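Local coordinates for protein (glyceraldehyde 3-phosphate dehydrogenase) (Sulfolobus solfataricus, PDB 1B7G), which oxidises D-glyceraldehyde 3-phosphate with inorganic phosphate to 1,3-bisphosphoglycerate in glycolysis, using NAD or, by marked preference, NADP, at residues 195-198 / 203-206; 146-151 / 155-160; 118-123 / 140-145; 216-221 / 277-282. The protein carries 1 engineered substitution. All coordinates share one frame; numbering follows the deposited sequence.

Contact 1 of 4, residues 195-198 / 203-206; sequences KDVN and NLDI. With SO4 (sulfate ion), chain H.
Val197 and Ile206 meet about at right angles: the delta methyl of Ile206 lies against the fork of Val197, with Ile206 CD1 3.9 Å from both CG1 and CG2 of the valine. The isoleucine reaches this far because CG1 is anti to its backbone N (chi1 172°) and CD1 continues the extended chain. Leu204, just ahead of the strand, approaches Val197 obliquely, its CD2 4.2 Å from Val197 CG1. Branched aliphatic residues suit this face, which looks inward onto helix 139-152 and strand 157-167. Asn198 is the polar counterpart. Its amide slides past Ile206 CG2, and ND2 gives Leu204 O a straight bond of 3.0 Å that runs in the amide plane to a carbonyl lone pair. The same ND2 also bonds Ile201 O within the turn, while OD1 lies 2.8 Å from water 1, which may donate to it and which accepts from Ile206 N; the amide is thus contacted at both ends. Lys195 stretches away to a sulfate, probably from the crystallisation liquor, NZ lying 2.7 Å from its O4. This is a helix-turn-strand connection of the GAPDH catalytic domain, placed beside Ala194, a probable substrate-binding residue.

Contact 2 of 4, residues 146-151 / 155-160; sequences RTICTV and SKVEKV. Unlike the reference sequence in segment 155-160: Lys159 (reference Asn).
Ile148 spreads over two strand valines. Its CG2 lies 4.0 Å from Val157 CG1, the two side chains crossing at about a right angle, while its longer branch runs on to Val160, where Ile148 CD1 lies 3.9 Å from Val160 CG2. The division follows from chi1: CG2 stands anti to the backbone N and CG1 anti to the carbonyl carbon (-61°), which sends the two branches to different neighbours. One turn later Val151 closes the row, its CG1 4.1 Å from Val157 CG2. Beta-branched residues fit here, since they give broad, rigid surfaces between a helix and a sheet. The polar link at the turn is modest: Ser155 N makes a weak bond of 3.3 Å to Val151 O. Further out, Ser155 OG is held by Asp229, and Val157 N by the side chain of Asn152, both near the start of the strand. On the helix, Thr150 OG1 bonds back to Arg146 O at 2.7 Å, sharing that carbonyl with its own amide; Arg146 forms a salt bridge to Glu307; and Cys149, turned away from the strand, is disulfide-bonded to Cys123. Beyond Val157, Glu158 and Lys159, the latter the engineered substitution, form a classic beta bulge opposite Thr226. Helix and strand run nearly antiparallel, at 152° with axes 9.5 Å apart, as a helix-turn-strand unit layering the GAPDH catalytic domain's helix on its mixed sheet.

Contact 3 of 4, residues 118-123 / 140-145; sequences SFSALC and NTTALL. With SO4 (sulfate ion), chain C.
Ser120 fits against one side of helix 139-152, between Thr142 and Leu145, and this is the dense part of the contact. Its CB is 3.9 Å from Leu145 CD1, and its OG is 3.9 Å from the methyl CG2 of Thr142. A small residue suits this place, where the backbones approach to 6.4 Å between the CA atoms of Ser120 and Thr142. Next to it, Cys123 sets its sulfur, bonded to Cys149, against the base of Leu145, SG standing 3.9 Å from Leu145 CB and 3.5 Å from Leu145 O. With chi1 at -54° the sulfur is anti to the carbonyl carbon, which turns it to the helix. This partly exposed cysteine is the more open end. No direct hydrogen bond joins the segments; on one flank water 2 bridges their polar atoms. It donates to Phe119 O and to Thr142 OG1 (2.8 Å) and is also bonded to Ser120 OG; Thr142 OG1 is further held by Ser138 O. Well away from the packed part, Asn140 grips a sulfate, probably from the crystallisation liquor, through its backbone N to O3 at 2.8 Å and through ND2 to O2 at 2.9 Å. Ser138, His193 and Arg166 also bind it, so its ligands match the inorganic phosphate site. Helix 304-315 touches Phe119 and Thr142, strand 291-298 backs Ala143 and Leu144, and helix 193-198 covers Thr141 and Leu144.

Contact 4 of 4, residues 216-221 / 277-282; sequences TLMHMH and EVMIFS
Met218 meets Met279 and Met220 meets Phe281 across strands 219-227 and 278-288, which are not neighbours in the sheet but lie on either side of strand 291-298, so that the nearest CA atoms, those of Met220 and Met279, are 9.1 Å apart and side chains reaching over the middle strand make the contact. Met218 and Met279 meet through their thioether ends, crossing at about a right angle. Met218 SD is 3.6 Å from Met279 CE, and in return Met218 CE lies 3.8 Å from Met279 SD, so that each sulfur has the other's methyl beside it. The two chains differ in shape: Met218 is extended beyond CG, whereas Met279 bends at its last torsion (chi3 -86°), which turns its methyl across the tip of Met218. Long, unbranched and flexible, methionine is well suited to bridge such a gap. The second pair is a Met-aromatic contact. Met220 sets out alongside the partner strand, but the bend at chi3 (78°) carries its methyl to Phe281, whose broad apolar ring gives it a surface to rest on, Met220 CE reaching Phe281 CE1 at 3.7 Å. The approach is oblique, with Met220 SD 5.5 Å from the ring centroid and 50° off the normal. His219, a catalytic-site residue, and His221 lie on the other face, where His219 ND1 bonds Arg167 N and helix 139-152 packs on both. On the methionine face, Met218 and Met220 rest on Ala297 and Met295 of the middle strand, and helix 258-267 covers Met218.

Overall arrangement
Followed from the N terminus, the four contacts close one after another, and none nests in or crosses another. Contact 3 closes a 16-residue loop that includes strand 133-136, bringing the turn after edge strand 118-119 onto helix 139-152. Contact 2 turns that helix into the mixed sheet over three residues. Contact 1, closing four residues, joins helix 193-198 to strand 205-213; contact 4 spans 55 and joins strands 219-227 and 278-288 across strand 291-298. The Cys123-Cys149 disulfide binds contacts 2 and 3, the backbones of Asp205 and Val160 pair contacts 1 and 2, and Asn140 OD1 probably bonds His221 NE2 between contacts 3 and 4. Helix 139-152 touches all four.

Contact 1 of 4, residues 195-198 / 203-206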
loop_
_atom_site.group_PDB
_atom_site.type_symbol
_atom_site.label_atom_id
_atom_site.label_comp_id
_atom_site.label_asym_id
_atom_site.label_seq_id
_atom_site.Cartn_x
_atom_site.Cartn_y
_atom_site.Cartn_z
ATOM N N LYS A 195 4.436 -31.920 1.230
ATOM C CA LYS A 195 3.987 -32.629 0.056
ATOM C C LYS A 195 4.121 -31.735 -1.187
ATOM O O LYS A 195 4.650 -32.189 -2.189
ATOM C CB LYS A 195 2.541 -33.053 0.225
ATOM C CG LYS A 195 2.054 -34.014 -0.830
ATOM C CD LYS A 195 0.551 -34.301 -0.755
ATOM C CE LYS A 195 0.307 -35.591 -1.555
ATOM N NZ LYS A 195 -1.116 -35.846 -1.867
ATOM N N ASP A 196 3.706 -30.472 -1.084
ATOM C CA ASP A 196 3.816 -29.574 -2.240
ATOM C C ASP A 196 5.254 -29.362 -2.642
ATOM O O ASP A 196 5.499 -29.436 -3.857
ATOM C CB ASP A 196 3.028 -28.290 -2.054
ATOM C CG ASP A 196 1.531 -28.566 -1.939
ATOM O OD1 ASP A 196 1.167 -29.738 -2.182
ATOM O OD2 ASP A 196 0.739 -27.715 -1.526
ATOM N N VAL A 197 6.193 -29.220 -1.722
ATOM C CA VAL A 197 7.611 -29.114 -2.080
ATOM C C VAL A 197 8.069 -30.389 -2.818
ATOM O O VAL A 197 8.842 -30.373 -3.817
ATOM C CB VAL A 197 8.442 -28.859 -0.837
ATOM C CG1 VAL A 197 9.950 -29.099 -0.985
ATOM C CG2 VAL A 197 8.306 -27.436 -0.267
ATOM N N ASN A 198 7.633 -31.538 -2.296
ATOM C CA ASN A 198 7.954 -32.839 -2.855
ATOM C C ASN A 198 7.326 -33.088 -4.226
ATOM O O ASN A 198 7.769 -33.968 -4.974
ATOM C CB ASN A 198 7.454 -33.940 -1.899
ATOM C CG ASN A 198 8.442 -34.259 -0.788
ATOM O OD1 ASN A 198 8.000 -34.677 0.287
ATOM N ND2 ASN A 198 9.714 -34.130 -1.047
ATOM N N ASN A 203 12.556 -36.405 -3.815
ATOM C CA ASN A 203 12.976 -37.259 -2.675
ATOM C C ASN A 203 13.493 -36.492 -1.486
ATOM O O ASN A 203 14.304 -37.013 -0.694
ATOM C CB ASN A 203 14.009 -38.264 -3.214
ATOM C CG ASN A 203 13.413 -39.160 -4.295
ATOM O OD1 ASN A 203 12.406 -39.832 -4.066
ATOM N ND2 ASN A 203 14.010 -39.151 -5.480
ATOM N N LEU A 204 13.126 -35.230 -1.341
ATOM C CA LEU A 204 13.667 -34.437 -0.244
ATOM C C LEU A 204 12.936 -34.804 1.054
ATOM O O LEU A 204 11.709 -34.895 1.035
ATOM C CB LEU A 204 13.537 -32.942 -0.504
ATOM C CG LEU A 204 13.882 -32.054 0.718
ATOM C CD1 LEU A 204 15.346 -32.235 1.113
ATOM C CD2 LEU A 204 13.589 -30.605 0.346
ATOM N N ASP A 205 13.693 -34.988 2.103
ATOM C CA ASP A 205 13.051 -35.309 3.417
ATOM C C ASP A 205 12.664 -33.945 4.044
ATOM O O ASP A 205 13.515 -33.233 4.578
ATOM C CB ASP A 205 14.090 -36.032 4.262
ATOM C CG ASP A 205 13.712 -36.252 5.710
ATOM O OD1 ASP A 205 12.646 -35.814 6.177
ATOM O OD2 ASP A 205 14.489 -36.882 6.453
ATOM N N ILE A 206 11.402 -33.600 3.955
ATOM C CA ILE A 206 10.929 -32.292 4.446
ATOM C C ILE A 206 9.656 -32.479 5.268
ATOM O O ILE A 206 8.794 -33.306 4.977
ATOM C CB ILE A 206 10.671 -31.261 3.313
ATOM C CG1 ILE A 206 10.006 -29.984 3.845
ATOM C CG2 ILE A 206 9.762 -31.896 2.265
ATOM C CD1 ILE A 206 10.041 -28.770 2.910
HETATM S S SO4 H . -2.650 -33.254 -3.538
HETATM O O1 SO4 H . -2.654 -34.663 -4.107
HETATM O O2 SO4 H . -4.072 -32.816 -3.363
HETATM O O3 SO4 H . -1.906 -32.328 -4.425
HETATM O O4 SO4 H . -1.982 -33.339 -2.189
HETATM O O HOH W 1 9.162 -35.355 2.714
#

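Contact 2 of 4, residues 146-151 / 155-160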
loop_
_atom_site.group_PDB
_atom_site.type_symbol
_atom_site.label_atom_id
_atom_site.label_comp_id
_atom_site.label_asym_id
_atom_site.label_seq_id
_atom_site.Cartn_x
_atom_site.Cartn_y
_atom_site.Cartn_z
ATOM N N ARG A 146 12.353 -21.790 -3.750
ATOM C CA ARG A 146 13.393 -20.874 -4.180
ATOM C C ARG A 146 14.584 -20.954 -3.209
ATOM O O ARG A 146 15.708 -20.832 -3.644
ATOM C CB ARG A 146 12.970 -19.419 -4.276
ATOM C CG ARG A 146 11.797 -19.202 -5.275
ATOM C CD ARG A 146 11.698 -17.651 -5.395
ATOM N NE ARG A 146 10.597 -17.315 -6.308
ATOM C CZ ARG A 146 9.893 -16.182 -6.200
ATOM N NH1 ARG A 146 10.223 -15.267 -5.285
ATOM N NH2 ARG A 146 8.906 -15.991 -7.058
ATOM N N THR A 147 14.267 -20.990 -1.904
ATOM C CA THR A 147 15.353 -21.036 -0.916
ATOM C C THR A 147 16.095 -22.373 -1.007
ATOM O O THR A 147 17.313 -22.321 -1.085
ATOM C CB THR A 147 14.766 -20.837 0.511
ATOM O OG1 THR A 147 13.988 -19.624 0.496
ATOM C CG2 THR A 147 15.854 -20.810 1.543
ATOM N N ILE A 148 15.418 -23.488 -1.086
ATOM C CA ILE A 148 16.044 -24.815 -1.166
ATOM C C ILE A 148 16.822 -25.026 -2.471
ATOM O O ILE A 148 17.993 -25.447 -2.454
ATOM C CB ILE A 148 14.999 -25.933 -1.034
ATOM C CG1 ILE A 148 14.224 -25.959 0.284
ATOM C CG2 ILE A 148 15.698 -27.287 -1.240
ATOM C CD1 ILE A 148 12.983 -26.843 0.226
ATOM N N CYS A 149 16.249 -24.699 -3.627
ATOM C CA CYS A 149 17.021 -24.871 -4.896
ATOM C C CYS A 149 18.195 -23.938 -4.992
ATOM O O CYS A 149 19.317 -24.385 -5.334
ATOM C CB CYS A 149 16.109 -24.826 -6.102
ATOM S SG CYS A 149 14.842 -26.070 -6.131
ATOM N N THR A 150 18.154 -22.745 -4.388
ATOM C CA THR A 150 19.316 -21.887 -4.306
ATOM C C THR A 150 20.379 -22.406 -3.330
ATOM O O THR A 150 21.579 -22.387 -3.697
ATOM C CB THR A 150 18.962 -20.439 -3.890
ATOM O OG1 THR A 150 17.980 -19.956 -4.821
ATOM C CG2 THR A 150 20.172 -19.539 -3.825
ATOM N N VAL A 151 20.030 -22.825 -2.122
ATOM C CA VAL A 151 21.007 -23.281 -1.132
ATOM C C VAL A 151 21.739 -24.535 -1.605
ATOM O O VAL A 151 22.924 -24.731 -1.316
ATOM C CB VAL A 151 20.396 -23.515 0.256
ATOM C CG1 VAL A 151 21.314 -24.275 1.198
ATOM C CG2 VAL A 151 20.067 -22.134 0.925
ATOM N N SER A 155 25.565 -26.760 -1.320
ATOM C CA SER A 155 25.704 -28.136 -0.878
ATOM C C SER A 155 24.334 -28.792 -0.889
ATOM O O SER A 155 23.315 -28.150 -0.575
ATOM C CB SER A 155 26.324 -28.268 0.509
ATOM O OG SER A 155 26.169 -29.588 0.991
ATOM N N LYS A 156 24.302 -30.058 -1.286
ATOM C CA LYS A 156 23.023 -30.729 -1.448
ATOM C C LYS A 156 22.147 -30.623 -0.194
ATOM O O LYS A 156 22.611 -30.977 0.894
ATOM C CB LYS A 156 23.262 -32.213 -1.741
ATOM C CG LYS A 156 22.006 -32.860 -2.299
ATOM C CD LYS A 156 22.217 -34.332 -2.586
ATOM C CE LYS A 156 20.875 -35.042 -2.732
ATOM N NZ LYS A 156 19.970 -34.347 -3.677
ATOM N N VAL A 157 20.898 -30.223 -0.347
ATOM C CA VAL A 157 19.964 -30.148 0.768
ATOM C C VAL A 157 19.444 -31.555 1.037
ATOM O O VAL A 157 18.800 -32.199 0.207
ATOM C CB VAL A 157 18.793 -29.183 0.506
ATOM C CG1 VAL A 157 17.734 -29.260 1.585
ATOM C CG2 VAL A 157 19.382 -27.773 0.361
ATOM N N GLU A 158 19.768 -32.020 2.237
ATOM C CA GLU A 158 19.399 -33.387 2.599
ATOM C C GLU A 158 18.145 -33.437 3.438
ATOM O O GLU A 158 17.400 -34.420 3.401
ATOM C CB GLU A 158 20.611 -33.974 3.365
ATOM C CG GLU A 158 21.813 -34.124 2.449
ATOM C CD GLU A 158 21.612 -35.207 1.401
ATOM O OE1 GLU A 158 20.536 -35.847 1.379
ATOM O OE2 GLU A 158 22.528 -35.423 0.593
ATOM N N LYS A 159 17.889 -32.343 4.168
ATOM C CA LYS A 159 16.715 -32.305 5.025
ATOM C C LYS A 159 16.234 -30.886 5.349
ATOM O O LYS A 159 16.988 -29.970 5.518
ATOM C CB LYS A 159 17.028 -33.032 6.359
ATOM C CG LYS A 159 15.724 -33.337 7.092
ATOM C CD LYS A 159 15.935 -33.741 8.527
ATOM C CE LYS A 159 16.675 -35.056 8.657
ATOM N NZ LYS A 159 16.595 -35.565 10.061
ATOM N N VAL A 160 14.895 -30.731 5.379
ATOM C CA VAL A 160 14.288 -29.444 5.694
ATOM C C VAL A 160 13.220 -29.640 6.782
ATOM O O VAL A 160 12.330 -30.475 6.613
ATOM C CB VAL A 160 13.582 -28.793 4.480
ATOM C CG1 VAL A 160 12.845 -27.491 4.892
ATOM C CG2 VAL A 160 14.550 -28.451 3.363
#

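Contact 3 of 4, residues 118-123 / 140-145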
loop_
_atom_site.group_PDB
_atom_site.type_symbol
_atom_site.label_atom_id
_atom_site.label_comp_id
_atom_site.label_asym_id
_atom_site.label_seq_id
_atom_site.Cartn_x
_atom_site.Cartn_y
_atom_site.Cartn_z
ATOM N N SER A 118 3.900 -29.913 -11.274
ATOM C CA SER A 118 3.872 -28.680 -10.437
ATOM C C SER A 118 5.173 -27.971 -10.775
ATOM O O SER A 118 6.117 -28.628 -11.232
ATOM C CB SER A 118 3.783 -28.991 -8.928
ATOM O OG SER A 118 2.511 -29.540 -8.687
ATOM N N PHE A 119 5.253 -26.674 -10.499
ATOM C CA PHE A 119 6.347 -25.857 -10.983
ATOM C C PHE A 119 6.815 -24.776 -10.040
ATOM O O PHE A 119 6.048 -24.097 -9.379
ATOM C CB PHE A 119 5.732 -25.105 -12.234
ATOM C CG PHE A 119 6.556 -24.057 -12.905
ATOM C CD1 PHE A 119 6.610 -22.753 -12.487
ATOM C CD2 PHE A 119 7.226 -24.371 -14.093
ATOM C CE1 PHE A 119 7.336 -21.788 -13.142
ATOM C CE2 PHE A 119 7.994 -23.419 -14.763
ATOM C CZ PHE A 119 8.041 -22.111 -14.306
ATOM N N SER A 120 8.070 -24.440 -10.126
ATOM C CA SER A 120 8.709 -23.286 -9.585
ATOM C C SER A 120 9.899 -22.989 -10.499
ATOM O O SER A 120 10.730 -23.891 -10.576
ATOM C CB SER A 120 9.161 -23.455 -8.125
ATOM O OG SER A 120 9.307 -22.149 -7.533
ATOM N N ALA A 121 10.008 -21.815 -11.089
ATOM C CA ALA A 121 10.998 -21.522 -12.109
ATOM C C ALA A 121 12.436 -21.699 -11.707
ATOM O O ALA A 121 13.253 -22.137 -12.513
ATOM C CB ALA A 121 10.827 -20.120 -12.729
ATOM N N LEU A 122 12.835 -21.402 -10.485
ATOM C CA LEU A 122 14.184 -21.618 -10.024
ATOM C C LEU A 122 14.479 -23.110 -9.849
ATOM O O LEU A 122 15.630 -23.395 -9.502
ATOM C CB LEU A 122 14.459 -20.879 -8.716
ATOM C CG LEU A 122 14.965 -19.443 -8.825
ATOM C CD1 LEU A 122 13.929 -18.556 -9.498
ATOM C CD2 LEU A 122 15.335 -18.866 -7.465
ATOM N N CYS A 123 13.529 -24.028 -9.979
ATOM C CA CYS A 123 13.846 -25.415 -9.766
ATOM C C CYS A 123 13.615 -26.359 -10.952
ATOM O O CYS A 123 14.477 -27.215 -11.114
ATOM C CB CYS A 123 13.065 -26.072 -8.585
ATOM S SG CYS A 123 13.251 -25.167 -7.028
ATOM N N ASN A 140 3.604 -20.057 -0.152
ATOM C CA ASN A 140 4.656 -20.455 0.807
ATOM C C ASN A 140 5.439 -21.636 0.268
ATOM O O ASN A 140 6.626 -21.747 0.563
ATOM C CB ASN A 140 4.014 -20.754 2.182
ATOM C CG ASN A 140 3.677 -19.439 2.884
ATOM O OD1 ASN A 140 4.504 -18.529 2.924
ATOM N ND2 ASN A 140 2.490 -19.320 3.432
ATOM N N THR A 141 4.827 -22.458 -0.616
ATOM C CA THR A 141 5.609 -23.567 -1.182
ATOM C C THR A 141 6.686 -22.981 -2.093
ATOM O O THR A 141 7.833 -23.423 -2.158
ATOM C CB THR A 141 4.722 -24.526 -1.979
ATOM O OG1 THR A 141 3.608 -24.949 -1.174
ATOM C CG2 THR A 141 5.517 -25.771 -2.390
ATOM N N THR A 142 6.268 -21.950 -2.864
ATOM C CA THR A 142 7.227 -21.266 -3.742
ATOM C C THR A 142 8.412 -20.723 -2.989
ATOM O O THR A 142 9.560 -20.816 -3.442
ATOM C CB THR A 142 6.551 -20.140 -4.531
ATOM O OG1 THR A 142 5.519 -20.666 -5.385
ATOM C CG2 THR A 142 7.548 -19.394 -5.417
ATOM N N ALA A 143 8.165 -20.054 -1.830
ATOM C CA ALA A 143 9.263 -19.440 -1.104
ATOM C C ALA A 143 10.215 -20.529 -0.578
ATOM O O ALA A 143 11.415 -20.346 -0.657
ATOM C CB ALA A 143 8.712 -18.581 0.045
ATOM N N LEU A 144 9.661 -21.661 -0.171
ATOM C CA LEU A 144 10.530 -22.768 0.307
ATOM C C LEU A 144 11.379 -23.334 -0.857
ATOM O O LEU A 144 12.563 -23.575 -0.703
ATOM C CB LEU A 144 9.642 -23.845 0.893
ATOM C CG LEU A 144 9.100 -23.721 2.334
ATOM C CD1 LEU A 144 7.887 -24.620 2.469
ATOM C CD2 LEU A 144 10.171 -24.121 3.347
ATOM N N LEU A 145 10.784 -23.536 -2.038
ATOM C CA LEU A 145 11.508 -24.031 -3.199
ATOM C C LEU A 145 12.596 -23.097 -3.690
ATOM O O LEU A 145 13.714 -23.574 -3.937
ATOM C CB LEU A 145 10.547 -24.358 -4.360
ATOM C CG LEU A 145 9.696 -25.605 -4.045
ATOM C CD1 LEU A 145 8.545 -25.728 -5.026
ATOM C CD2 LEU A 145 10.625 -26.819 -4.014
HETATM S S SO4 C . 0.076 -21.411 1.457
HETATM O O1 SO4 C . -1.334 -21.041 1.426
HETATM O O2 SO4 C . 0.572 -21.372 2.941
HETATM O O3 SO4 C . 1.016 -20.565 0.728
HETATM O O4 SO4 C . 0.132 -22.797 0.957
HETATM O O HOH W 2 6.472 -21.648 -7.809
#

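Contact 4 of 4, residues 216-221 / 277-282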
loop_
_atom_site.group_PDB
_atom_site.type_symbol
_atom_site.label_atom_id
_atom_site.label_comp_id
_atom_site.label_asym_id
_atom_site.label_seq_id
_atom_site.Cartn_x
_atom_site.Cartn_y
_atom_site.Cartn_z
ATOM N N THR A 216 -2.146 -9.128 8.385
ATOM C CA THR A 216 -2.637 -9.196 7.013
ATOM C C THR A 216 -1.526 -9.051 5.960
ATOM O O THR A 216 -1.776 -9.353 4.795
ATOM C CB THR A 216 -3.659 -8.047 6.681
ATOM O OG1 THR A 216 -2.998 -6.809 6.951
ATOM C CG2 THR A 216 -4.883 -8.124 7.592
ATOM N N LEU A 217 -0.353 -8.639 6.364
ATOM C CA LEU A 217 0.648 -8.212 5.398
ATOM C C LEU A 217 1.439 -9.301 4.714
ATOM O O LEU A 217 1.592 -9.266 3.494
ATOM C CB LEU A 217 1.578 -7.213 6.093
ATOM C CG LEU A 217 0.848 -6.031 6.777
ATOM C CD1 LEU A 217 1.848 -4.994 7.269
ATOM C CD2 LEU A 217 -0.130 -5.383 5.787
ATOM N N MET A 218 2.050 -10.201 5.464
ATOM C CA MET A 218 3.003 -11.175 4.927
ATOM C C MET A 218 3.036 -12.403 5.846
ATOM O O MET A 218 2.812 -12.231 7.058
ATOM C CB MET A 218 4.412 -10.563 5.034
ATOM C CG MET A 218 4.786 -9.573 3.938
ATOM S SD MET A 218 6.422 -8.902 4.112
ATOM C CE MET A 218 6.291 -7.469 2.998
ATOM N N HIS A 219 3.455 -13.502 5.266
ATOM C CA HIS A 219 3.769 -14.704 5.998
ATOM C C HIS A 219 5.224 -14.623 6.443
ATOM O O HIS A 219 5.990 -13.862 5.842
ATOM C CB HIS A 219 3.690 -15.924 5.072
ATOM C CG HIS A 219 2.393 -16.152 4.390
ATOM N ND1 HIS A 219 1.200 -16.285 5.041
ATOM C CD2 HIS A 219 2.095 -16.294 3.067
ATOM C CE1 HIS A 219 0.228 -16.533 4.202
ATOM N NE2 HIS A 219 0.769 -16.555 2.964
ATOM N N MET A 220 5.607 -15.520 7.362
ATOM C CA MET A 220 6.972 -15.704 7.734
ATOM C C MET A 220 7.305 -17.188 7.870
ATOM O O MET A 220 6.507 -18.022 8.306
ATOM C CB MET A 220 7.487 -14.978 8.995
ATOM C CG MET A 220 7.906 -13.533 8.711
ATOM S SD MET A 220 8.675 -12.708 10.088
ATOM C CE MET A 220 10.342 -13.441 9.988
ATOM N N HIS A 221 8.560 -17.510 7.466
ATOM C CA HIS A 221 9.043 -18.877 7.605
ATOM C C HIS A 221 10.258 -18.948 8.544
ATOM O O HIS A 221 11.101 -18.116 8.573
ATOM C CB HIS A 221 9.482 -19.561 6.291
ATOM C CG HIS A 221 8.378 -19.688 5.274
ATOM N ND1 HIS A 221 8.403 -20.684 4.297
ATOM C CD2 HIS A 221 7.264 -18.982 5.074
ATOM C CE1 HIS A 221 7.274 -20.546 3.561
ATOM N NE2 HIS A 221 6.612 -19.517 4.001
ATOM N N GLU A 277 9.808 -11.054 -4.129
ATOM C CA GLU A 277 10.988 -11.775 -3.737
ATOM C C GLU A 277 10.892 -12.387 -2.326
ATOM O O GLU A 277 10.246 -11.781 -1.460
ATOM C CB GLU A 277 12.195 -10.834 -3.736
ATOM C CG GLU A 277 12.442 -10.171 -5.122
ATOM C CD GLU A 277 11.658 -8.893 -5.336
ATOM O OE1 GLU A 277 10.895 -8.477 -4.426
ATOM O OE2 GLU A 277 11.789 -8.285 -6.432
ATOM N N VAL A 278 11.610 -13.467 -2.090
ATOM C CA VAL A 278 11.690 -14.046 -0.719
ATOM C C VAL A 278 12.550 -13.111 0.093
ATOM O O VAL A 278 13.627 -12.737 -0.411
ATOM C CB VAL A 278 12.290 -15.472 -0.745
ATOM C CG1 VAL A 278 12.539 -16.038 0.661
ATOM C CG2 VAL A 278 11.323 -16.415 -1.462
ATOM N N MET A 279 12.099 -12.639 1.268
ATOM C CA MET A 279 12.812 -11.652 2.052
ATOM C C MET A 279 13.573 -12.292 3.223
ATOM O O MET A 279 12.962 -12.569 4.268
ATOM C CB MET A 279 11.853 -10.586 2.610
ATOM C CG MET A 279 11.290 -9.621 1.579
ATOM S SD MET A 279 9.689 -8.930 2.053
ATOM C CE MET A 279 8.562 -10.132 1.479
ATOM N N ILE A 280 14.840 -12.644 3.019
ATOM C CA ILE A 280 15.600 -13.339 4.057
ATOM C C ILE A 280 16.260 -12.339 4.997
ATOM O O ILE A 280 16.942 -11.411 4.561
ATOM C CB ILE A 280 16.680 -14.262 3.469
ATOM C CG1 ILE A 280 16.026 -15.374 2.644
ATOM C CG2 ILE A 280 17.559 -14.845 4.591
ATOM C CD1 ILE A 280 16.974 -16.280 1.911
ATOM N N PHE A 281 16.016 -12.526 6.294
ATOM C CA PHE A 281 16.649 -11.679 7.311
ATOM C C PHE A 281 18.101 -12.080 7.471
ATOM O O PHE A 281 18.404 -13.195 7.911
ATOM C CB PHE A 281 15.871 -11.802 8.652
ATOM C CG PHE A 281 14.530 -11.102 8.498
ATOM C CD1 PHE A 281 13.445 -11.761 7.952
ATOM C CD2 PHE A 281 14.421 -9.765 8.861
ATOM C CE1 PHE A 281 12.243 -11.112 7.820
ATOM C CE2 PHE A 281 13.209 -9.096 8.708
ATOM C CZ PHE A 281 12.141 -9.777 8.176
ATOM N N SER A 282 19.006 -11.230 6.979
ATOM C CA SER A 282 20.417 -11.528 6.940
ATOM C C SER A 282 21.086 -11.746 8.283
ATOM O O SER A 282 21.918 -12.679 8.357
ATOM C CB SER A 282 21.214 -10.483 6.126
ATOM O OG SER A 282 21.334 -9.265 6.812
#